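ESSB (Geobacillus thermodenitrificans, PDB 2YNQ) is an integral membrane component of the type VII secretion system, represented here by its extracellular domain, and binds copies of itself. Local coordinates at residues Leu71-Asp74 with Glu75-Leu79. Numbering follows the deposited sequence.
Sequences LKTD and EQYML
Glu75 follows Asp74 directly and opens helix 75-85. Its extended side chain leaves the junction, and Glu75 OE2 accepts a hydrogen bond from Gln44 NE2 on helix 41-53. The cap proper is made one residue on. Gln76 N donates to Asp74 OD1 over 2.9 Å in a nearly straight bond (168°), reaching the oxygen from its anti side, 18° out of the carboxylate plane. Asp74 CG is anti to the backbone N (chi1 -171°) and beside the carbonyl carbon, which brings OD1 to Gln76 N. The Gln76 side chain runs past the same oxygen, and its NE2 adds a weak, bent hydrogen bond to Asp74 OD1 at 3.3 Å. Tyr77 turns back toward the loop: its CB packs 3.6 Å from Thr73 CG2, the two side chains crossing at about a right angle, while Asp74 CB lies at the edge of the ring, near its plane. Tyr77 N gives a weak bond to Asp74 O, Tyr77 OH bonds Asp101 OD2, and the side chain also touches Ile99 of helix 89-99. Met78, buried, has an extended chain that carries CE to 3.5 Å from Thr73 O, itself hydrogen-bonded by Tyr41 OH; Tyr41 and Ala48 of helix 41-53 also touch this side chain. Met78 N bonds Asp74 O weakly at 3.5 Å, beginning the helical pattern that Leu79 N continues to Glu75 O. The N-cap thus turns the loop after helix 59-64 into helix 75-85. Asp74 OD1 takes one strong backbone donor and one weak side-chain donor, and its negative charge at the positive end of the helix dipole would probably be favoured, an effect that nearby Glu75, of like charge, probably offsets in part.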
# COMPACT_ATOMS: atom_id res chain seq x y z
N LEU D 71 15.82 10.20 -13.55
CA LEU D 71 17.14 9.79 -14.03
C LEU D 71 18.26 10.60 -13.38
O LEU D 71 19.41 10.52 -13.80
CB LEU D 71 17.23 9.78 -15.56
CG LEU D 71 16.54 8.52 -16.10
CD1 LEU D 71 16.08 8.71 -17.53
CD2 LEU D 71 17.41 7.26 -15.96
N LYS D 72 17.91 11.35 -12.34
CA LYS D 72 18.90 11.93 -11.43
C LYS D 72 18.94 11.24 -10.05
O LYS D 72 19.88 11.45 -9.28
CB LYS D 72 18.65 13.43 -11.29
CG LYS D 72 19.10 14.21 -12.52
CD LYS D 72 18.49 15.60 -12.55
CE LYS D 72 18.53 16.19 -13.98
NZ LYS D 72 17.51 17.28 -14.14
N THR D 73 17.94 10.42 -9.75
CA THR D 73 17.82 9.71 -8.47
C THR D 73 18.98 8.71 -8.27
O THR D 73 19.37 7.97 -9.19
CB THR D 73 16.45 9.00 -8.37
OG1 THR D 73 15.38 9.93 -8.60
CG2 THR D 73 16.26 8.31 -7.02
N ASP D 74 19.54 8.69 -7.06
CA ASP D 74 20.63 7.79 -6.73
C ASP D 74 20.21 6.30 -6.80
O ASP D 74 19.09 5.94 -6.41
CB ASP D 74 21.14 8.12 -5.33
CG ASP D 74 22.41 7.39 -4.98
OD1 ASP D 74 22.36 6.19 -4.60
OD2 ASP D 74 23.48 8.03 -5.10
N GLU D 75 21.12 5.47 -7.29
CA GLU D 75 20.93 4.03 -7.39
C GLU D 75 20.25 3.41 -6.15
O GLU D 75 19.36 2.56 -6.28
CB GLU D 75 22.28 3.34 -7.67
CG GLU D 75 22.19 1.84 -7.92
CD GLU D 75 23.55 1.13 -8.08
OE1 GLU D 75 24.61 1.74 -7.76
OE2 GLU D 75 23.56 -0.05 -8.50
N GLN D 76 20.67 3.84 -4.95
CA GLN D 76 20.18 3.26 -3.70
C GLN D 76 18.68 3.39 -3.52
O GLN D 76 18.02 2.44 -3.07
CB GLN D 76 20.89 3.88 -2.52
CG GLN D 76 22.34 3.46 -2.38
CD GLN D 76 23.06 4.31 -1.36
OE1 GLN D 76 23.78 3.80 -0.50
NE2 GLN D 76 22.84 5.63 -1.42
N TYR D 77 18.13 4.54 -3.88
CA TYR D 77 16.69 4.76 -3.85
C TYR D 77 15.94 3.86 -4.81
O TYR D 77 14.86 3.36 -4.48
CB TYR D 77 16.35 6.22 -4.10
CG TYR D 77 16.58 7.10 -2.89
CD1 TYR D 77 15.60 7.23 -1.91
CD2 TYR D 77 17.80 7.80 -2.72
CE1 TYR D 77 15.81 8.02 -0.78
CE2 TYR D 77 18.01 8.60 -1.59
CZ TYR D 77 17.01 8.70 -0.63
OH TYR D 77 17.17 9.49 0.49
N MET D 78 16.53 3.62 -5.97
CA MET D 78 15.94 2.71 -6.93
C MET D 78 15.95 1.29 -6.38
O MET D 78 14.94 0.59 -6.45
CB MET D 78 16.69 2.78 -8.26
CG MET D 78 16.48 4.13 -8.96
SD MET D 78 17.34 4.22 -10.55
CE MET D 78 17.12 5.95 -10.94
N LEU D 79 17.08 0.89 -5.79
CA LEU D 79 17.19 -0.44 -5.21
C LEU D 79 16.22 -0.62 -4.06
O LEU D 79 15.58 -1.66 -3.95
CB LEU D 79 18.63 -0.73 -4.77
CG LEU D 79 19.63 -0.88 -5.93
CD1 LEU D 79 21.11 -0.97 -5.44
CD2 LEU D 79 19.24 -2.06 -6.83